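Local structure of GGDEF family protein (Vibrio cholerae, 5GZS) at residues A[424-427]-A[428-432]; A[253-256]-A[257-260]; A[368-372]-A[373-377]. The protein probably acts as a diguanylate cyclase of the GGDEF family, whose periplasmic portion binds arginine in the first of two modules related to bacterial solute-binding proteins. All blocks are in the same frame, centred on the assembly; numbering follows the deposited sequence.

Interaction 1: residues A[424-427]-A[428-432]; sequences ATLA and PLFSR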
loop_
_atom_site.group_PDB
_atom_site.type_symbol
_atom_site.label_atom_id
_atom_site.label_comp_id
_atom_site.label_asym_id
_atom_site.label_seq_id
_atom_site.Cartn_x
_atom_site.Cartn_y
_atom_site.Cartn_z
ATOM N N ALA A 424 20.700 8.038 -23.078
ATOM C CA ALA A 424 20.756 6.614 -22.758
ATOM C C ALA A 424 21.707 6.331 -21.587
ATOM O O ALA A 424 21.489 5.404 -20.819
ATOM C CB ALA A 424 21.174 5.821 -23.970
ATOM N N THR A 425 22.760 7.128 -21.444
ATOM C CA THR A 425 23.719 6.908 -20.379
ATOM C C THR A 425 23.241 7.658 -19.151
ATOM O O THR A 425 23.388 7.183 -18.023
ATOM C CB THR A 425 25.151 7.366 -20.779
ATOM O OG1 THR A 425 25.715 6.425 -21.697
ATOM C CG2 THR A 425 26.059 7.451 -19.567
ATOM N N LEU A 426 22.649 8.831 -19.363
ATOM C CA LEU A 426 22.237 9.636 -18.221
ATOM C C LEU A 426 21.152 8.930 -17.409
ATOM O O LEU A 426 21.274 8.825 -16.200
ATOM C CB LEU A 426 21.747 11.016 -18.666
ATOM C CG LEU A 426 22.894 11.956 -19.040
ATOM C CD1 LEU A 426 22.361 13.322 -19.526
ATOM C CD2 LEU A 426 23.934 12.089 -17.898
ATOM N N ALA A 427 20.109 8.446 -18.080
ATOM C CA ALA A 427 18.905 7.962 -17.402
ATOM C C ALA A 427 19.163 6.894 -16.311
ATOM O O ALA A 427 18.665 7.051 -15.202
ATOM C CB ALA A 427 17.884 7.439 -18.445
ATOM N N PRO A 428 19.945 5.823 -16.602
ATOM C CA PRO A 428 20.245 4.853 -15.527
ATOM C C PRO A 428 21.036 5.454 -14.392
ATOM O O PRO A 428 20.805 5.087 -13.240
ATOM C CB PRO A 428 21.090 3.782 -16.219
ATOM C CG PRO A 428 20.727 3.890 -17.644
ATOM C CD PRO A 428 20.462 5.352 -17.901
ATOM N N LEU A 429 21.961 6.353 -14.716
ATOM C CA LEU A 429 22.728 7.056 -13.699
ATOM C C LEU A 429 21.804 7.886 -12.822
ATOM O O LEU A 429 21.927 7.871 -11.590
ATOM C CB LEU A 429 23.797 7.938 -14.342
ATOM C CG LEU A 429 24.876 7.105 -15.025
ATOM C CD1 LEU A 429 25.747 7.945 -15.951
ATOM C CD2 LEU A 429 25.704 6.384 -13.940
ATOM N N PHE A 430 20.865 8.598 -13.441
ATOM C CA PHE A 430 19.952 9.423 -12.657
ATOM C C PHE A 430 19.073 8.533 -11.764
ATOM O O PHE A 430 18.739 8.917 -10.650
ATOM C CB PHE A 430 19.106 10.339 -13.563
ATOM C CG PHE A 430 19.731 11.714 -13.797
ATOM C CD1 PHE A 430 20.688 11.908 -14.784
ATOM C CD2 PHE A 430 19.383 12.788 -13.013
ATOM C CE1 PHE A 430 21.270 13.160 -14.987
ATOM C CE2 PHE A 430 19.961 14.044 -13.201
ATOM C CZ PHE A 430 20.904 14.234 -14.194
ATOM N N SER A 431 18.730 7.330 -12.218
ATOM C CA SER A 431 17.992 6.419 -11.339
ATOM C C SER A 431 18.732 6.174 -10.006
ATOM O O SER A 431 18.142 6.302 -8.918
ATOM C CB SER A 431 17.728 5.108 -12.050
ATOM O OG SER A 431 16.847 5.306 -13.138
ATOM N N ARG A 432 20.024 5.860 -10.078
ATOM C CA ARG A 432 20.813 5.682 -8.861
ATOM C C ARG A 432 20.859 6.942 -8.025
ATOM O O ARG A 432 20.661 6.880 -6.819
ATOM C CB ARG A 432 22.226 5.233 -9.195
ATOM C CG ARG A 432 22.273 3.884 -9.882
ATOM C CD ARG A 432 23.694 3.537 -10.293
ATOM N NE ARG A 432 24.609 3.470 -9.155
ATOM C CZ ARG A 432 25.882 3.118 -9.271
ATOM N NH1 ARG A 432 26.365 2.807 -10.471
ATOM N NH2 ARG A 432 26.671 3.078 -8.208
#

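Interaction 2: residues A[253-256]-A[257-260]; sequences VFQA and CEML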
loop_
_atom_site.group_PDB
_atom_site.type_symbol
_atom_site.label_atom_id
_atom_site.label_comp_id
_atom_site.label_asym_id
_atom_site.label_seq_id
_atom_site.Cartn_x
_atom_site.Cartn_y
_atom_site.Cartn_z
ATOM N N VAL A 253 15.814 16.804 -9.423
ATOM C CA VAL A 253 16.668 16.830 -10.601
ATOM C C VAL A 253 18.010 17.449 -10.248
ATOM O O VAL A 253 19.050 16.819 -10.445
ATOM C CB VAL A 253 16.010 17.584 -11.777
ATOM C CG1 VAL A 253 17.037 18.015 -12.790
ATOM C CG2 VAL A 253 14.963 16.689 -12.441
ATOM N N PHE A 254 17.976 18.662 -9.696
ATOM C CA PHE A 254 19.183 19.389 -9.324
ATOM C C PHE A 254 20.076 18.649 -8.335
ATOM O O PHE A 254 21.286 18.564 -8.547
ATOM C CB PHE A 254 18.815 20.741 -8.745
ATOM C CG PHE A 254 18.630 21.793 -9.779
ATOM C CD1 PHE A 254 19.391 21.769 -10.941
ATOM C CD2 PHE A 254 17.692 22.791 -9.611
ATOM C CE1 PHE A 254 19.231 22.737 -11.915
ATOM C CE2 PHE A 254 17.524 23.763 -10.574
ATOM C CZ PHE A 254 18.295 23.733 -11.735
ATOM N N GLN A 255 19.492 18.119 -7.264
ATOM C CA GLN A 255 20.276 17.394 -6.257
ATOM C C GLN A 255 20.814 16.071 -6.789
ATOM O O GLN A 255 21.899 15.627 -6.399
ATOM C CB GLN A 255 19.451 17.152 -5.002
ATOM C CG GLN A 255 19.155 18.433 -4.232
ATOM C CD GLN A 255 18.165 18.188 -3.115
ATOM O OE1 GLN A 255 18.179 17.122 -2.507
ATOM N NE2 GLN A 255 17.291 19.167 -2.849
ATOM N N ALA A 256 20.054 15.433 -7.671
ATOM C CA ALA A 256 20.594 14.304 -8.395
ATOM C C ALA A 256 21.752 14.782 -9.250
ATOM O O ALA A 256 22.767 14.078 -9.378
ATOM C CB ALA A 256 19.560 13.654 -9.246
ATOM N N CYS A 257 21.623 15.975 -9.832
ATOM C CA CYS A 257 22.725 16.464 -10.683
ATOM C C CYS A 257 23.972 16.710 -9.817
ATOM O O CYS A 257 25.105 16.635 -10.296
ATOM C CB CYS A 257 22.347 17.739 -11.452
ATOM S SG CYS A 257 21.111 17.508 -12.750
ATOM N N GLU A 258 23.738 16.987 -8.538
ATOM C CA GLU A 258 24.811 17.264 -7.606
ATOM C C GLU A 258 25.422 15.939 -7.166
ATOM O O GLU A 258 26.643 15.783 -7.126
ATOM C CB GLU A 258 24.292 18.081 -6.420
ATOM C CG GLU A 258 24.565 19.579 -6.581
ATOM C CD GLU A 258 23.424 20.453 -6.094
ATOM O OE1 GLU A 258 23.321 21.607 -6.568
ATOM O OE2 GLU A 258 22.628 19.977 -5.256
HETATM N N MSE A 259 24.547 14.985 -6.874
HETATM C CA MSE A 259 24.934 13.616 -6.593
HETATM C C MSE A 259 25.941 13.077 -7.629
HETATM O O MSE A 259 26.825 12.298 -7.292
HETATM C CB MSE A 259 23.682 12.719 -6.560
HETATM C CG MSE A 259 23.814 11.491 -5.669
HETATM SE SE MSE A 259 23.764 12.134 -3.807
HETATM C CE MSE A 259 21.956 11.639 -3.331
ATOM N N LEU A 260 25.815 13.488 -8.886
ATOM C CA LEU A 260 26.614 12.875 -9.939
ATOM C C LEU A 260 27.750 13.772 -10.410
ATOM O O LEU A 260 28.509 13.404 -11.310
ATOM C CB LEU A 260 25.738 12.507 -11.134
ATOM C CG LEU A 260 24.532 11.604 -10.901
ATOM C CD1 LEU A 260 23.460 11.955 -11.936
ATOM C CD2 LEU A 260 24.941 10.146 -11.026
#

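Interaction 3: residues A[368-372]-A[373-377]; sequences VQALL and NKEVD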
loop_
_atom_site.group_PDB
_atom_site.type_symbol
_atom_site.label_atom_id
_atom_site.label_comp_id
_atom_site.label_asym_id
_atom_site.label_seq_id
_atom_site.Cartn_x
_atom_site.Cartn_y
_atom_site.Cartn_z
ATOM N N VAL A 368 -11.528 23.065 -16.071
ATOM C CA VAL A 368 -12.195 23.566 -14.882
ATOM C C VAL A 368 -13.447 24.393 -15.196
ATOM O O VAL A 368 -14.536 24.111 -14.673
ATOM C CB VAL A 368 -11.261 24.432 -14.043
ATOM C CG1 VAL A 368 -12.048 25.052 -12.892
ATOM C CG2 VAL A 368 -10.055 23.620 -13.548
ATOM N N GLN A 369 -13.313 25.405 -16.049
ATOM C CA GLN A 369 -14.456 26.286 -16.313
ATOM C C GLN A 369 -15.659 25.502 -16.858
ATOM O O GLN A 369 -16.826 25.870 -16.641
ATOM C CB GLN A 369 -14.066 27.414 -17.276
ATOM C CG GLN A 369 -13.452 28.638 -16.582
ATOM C CD GLN A 369 -14.475 29.449 -15.795
ATOM O OE1 GLN A 369 -15.662 29.516 -16.154
ATOM N NE2 GLN A 369 -14.021 30.060 -14.707
ATOM N N ALA A 370 -15.366 24.408 -17.549
ATOM C CA ALA A 370 -16.403 23.520 -18.044
ATOM C C ALA A 370 -17.174 22.883 -16.892
ATOM O O ALA A 370 -18.396 22.756 -16.953
ATOM C CB ALA A 370 -15.795 22.460 -18.921
ATOM N N LEU A 371 -16.454 22.478 -15.845
ATOM C CA LEU A 371 -17.092 21.882 -14.674
ATOM C C LEU A 371 -17.986 22.912 -13.995
ATOM O O LEU A 371 -19.124 22.616 -13.618
ATOM C CB LEU A 371 -16.047 21.348 -13.695
ATOM C CG LEU A 371 -16.595 20.830 -12.367
ATOM C CD1 LEU A 371 -17.466 19.603 -12.613
ATOM C CD2 LEU A 371 -15.488 20.517 -11.362
ATOM N N LEU A 372 -17.459 24.127 -13.859
ATOM C CA LEU A 372 -18.187 25.253 -13.269
ATOM C C LEU A 372 -19.417 25.634 -14.078
ATOM O O LEU A 372 -20.473 25.924 -13.507
ATOM C CB LEU A 372 -17.270 26.465 -13.131
ATOM C CG LEU A 372 -16.121 26.271 -12.143
ATOM C CD1 LEU A 372 -15.174 27.466 -12.139
ATOM C CD2 LEU A 372 -16.707 26.031 -10.762
ATOM N N ASN A 373 -19.289 25.620 -15.403
ATOM C CA ASN A 373 -20.422 25.967 -16.268
ATOM C C ASN A 373 -21.443 24.824 -16.431
ATOM O O ASN A 373 -22.374 24.944 -17.221
ATOM C CB ASN A 373 -19.919 26.414 -17.654
ATOM C CG ASN A 373 -19.065 27.693 -17.603
ATOM O OD1 ASN A 373 -18.496 28.047 -16.567
ATOM N ND2 ASN A 373 -18.968 28.379 -18.737
ATOM N N LYS A 374 -21.270 23.730 -15.677
ATOM C CA LYS A 374 -22.095 22.510 -15.793
ATOM C C LYS A 374 -22.100 21.912 -17.212
ATOM O O LYS A 374 -22.977 21.114 -17.562
ATOM C CB LYS A 374 -23.541 22.772 -15.353
ATOM C CG LYS A 374 -23.699 23.200 -13.903
ATOM C CD LYS A 374 -25.135 23.618 -13.613
ATOM C CE LYS A 374 -25.264 24.301 -12.256
ATOM N NZ LYS A 374 -25.029 23.361 -11.120
ATOM N N GLU A 375 -21.123 22.321 -18.020
ATOM C CA GLU A 375 -20.829 21.694 -19.306
ATOM C C GLU A 375 -20.524 20.217 -19.097
ATOM O O GLU A 375 -20.827 19.369 -19.942
ATOM C CB GLU A 375 -19.625 22.378 -19.961
ATOM C CG GLU A 375 -19.932 23.202 -21.200
ATOM C CD GLU A 375 -18.677 23.558 -21.962
ATOM O OE1 GLU A 375 -18.199 22.693 -22.730
ATOM O OE2 GLU A 375 -18.172 24.693 -21.799
ATOM N N VAL A 376 -19.915 19.948 -17.941
ATOM C CA VAL A 376 -19.429 18.638 -17.546
ATOM C C VAL A 376 -19.626 18.463 -16.022
ATOM O O VAL A 376 -19.827 19.445 -15.292
ATOM C CB VAL A 376 -17.942 18.480 -17.924
ATOM C CG1 VAL A 376 -17.046 19.188 -16.915
ATOM C CG2 VAL A 376 -17.565 17.019 -18.108
ATOM N N ASP A 377 -19.577 17.223 -15.542
ATOM C CA ASP A 377 -19.921 16.940 -14.145
ATOM C C ASP A 377 -18.765 16.468 -13.268
ATOM O O ASP A 377 -18.802 16.666 -12.049
ATOM C CB ASP A 377 -21.022 15.901 -14.099
ATOM C CG ASP A 377 -22.270 16.350 -14.828
ATOM O OD1 ASP A 377 -23.136 16.966 -14.173
ATOM O OD2 ASP A 377 -22.387 16.081 -16.047
#

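Interaction 1: residues A[424-427]-A[428-432]
Ser431 doubles back onto Ala427 one helical turn earlier and gives it two hydrogen bonds. Its backbone N lies 3.0 Å from Ala427 O, and its side-chain OG donates to the same Ala427 O at 3.3 Å, the two donors arriving from opposite faces of the carbonyl plane. With OG beside its own backbone N (chi1 -66°), the hydroxyl is turned back along the helix; it also bonds to Glu306 N in the neighbouring loop. Leu426 O is satisfied by Phe430 N at 2.8 Å, the donor lying nearly in line with the carbonyl. Pro428 interrupts this ladder. Its nitrogen has no hydrogen to offer, and its ring carbon CD faces Ala424 O in place of a donor, which leaves the proline kink within helix 421-435. The helix packs on the side of a mixed sheet that ends in strands 414-417 and 303-304, in the second solute-binding-like module, Ala427 touching Phe417 of the one and Tyr303 of the other. On the buried side Leu426 and Phe430 run side by side, CD2 of Leu426 standing 4.1 Å from ring atom CE1 of Phe430, whose edge is turned to the Leu426 backbone. Phe430 also meets the ring of Phe417 at an inclined angle. Thr425 and Leu429 form a parallel pair elsewhere on the helix, methyl CG2 of Thr425 lying 3.7 Å from Leu429 CD1.

Interaction 2: residues A[253-256]-A[257-260]
Cys257 SG packs alongside Val253, 4.1 Å from the CG1 methyl, while its backbone N donates to Val253 O at 2.8 Å. The sulfur is swung back beside its own backbone N (chi1 -69°), toward the preceding turn, and CG1 of Val253, anti to the backbone N of its own residue, meets it there. Two residues on, Met259, a selenomethionine in this crystal, bonds through its N to Gln255 O at 2.8 Å, nearly straight (167° at the hydrogen). Glu258 N is shared weakly between Phe254 O and Gln255 O, and Leu260 N makes a further weak bond to Ala256 O, so the ladder frays where the helix gives way to loop. Beside it the Glu258 chain folds back at chi2, bringing OE2 within 3.9 Å of Gln255 CG; the carboxylate meets the aliphatic part of Gln255, and the two flat groups do not stack. A second shell fixes these residues. SG of Cys257 is joined to Cys264 in a disulfide. Ala256 rests on Ala433 of helix 421-435, and the Met259 side chain, bent at chi2 and chi3, reaches Leu211 of the long helix 189-218, whose Arg212 bonds to Met259 O. The whole is the C-terminal end of helix 248-259 in a beta-alpha-beta crossover between the parallel, adjacent strands 226-230 and 264-266, with the disulfide linking the helix end to the start of the second strand, in a lobe whose 2-1-3-5-4 strand order matches the solute-binding-protein fold.

Interaction 3: residues A[368-372]-A[373-377]
Asn373 closes helix 364-372 over Gln369 and Ala370, its backbone N bonding to Gln369 O at 2.8 Å to complete the last regular turn. The CG of Asn373 is turned back toward that same carbonyl, and its amide stands nearly at right angles to the amide of Gln369, 83° between the planes. Beyond it the chain turns into a Schellman motif. Lys374 adopts a left-handed backbone conformation (phi 56°) and sends its N to Leu371 O at 3.2 Å from above the carbonyl plane, while Glu375 N reaches back to Ala370 O in a weak bond of 3.0 Å. A second weak bond, from Val376 N, also ends on Ala370 O. The apolar contact that accompanies the motif is made by Ala370, whose CB lies 4.0 Å from Glu375 CB and equally far from Val376 CG1. That methyl of Val376 wedges between Ala370 and Leu371, 3.5 Å from Leu371 CA. Leu371, with CG anti to its backbone nitrogen (chi1 174°), carries CD1 to the backbone carbonyl of Asp377, 3.3 Å from Asp377 O. Just past the turn the chain enters strand 378-382, which lies between strands 337-340 and 312-318; Asp377 forms salt bridges to Arg318, at the end of strand 312-318, and to Arg336, just before strand 337-340, and the carboxylate of Glu375 is held by Tyr361 at the end of strand 359-361.

Overall arrangement
Interactions 1 and 2 form one packed unit, their centres 11 Å apart: the ring of Phe430 lies against the end of helix 248-259, with its CZ 3.6 Å from Cys257 SG and its CD2 3.9 Å from Ala256 CB, while Leu260 CD1 meets its CE1. Interaction 3 stands apart, about 42 Å from interaction 1 and 41 Å from interaction 2 between centres, and lies beside the other mixed sheet, consistent with interactions 1 and 2 belonging to one lobe of the second solute-binding-like module and interaction 3 to the other. The bound arginine sits in the first module, in a pocket drawn from residues between Glu11 and Asn142, and none of the three contacts lines it.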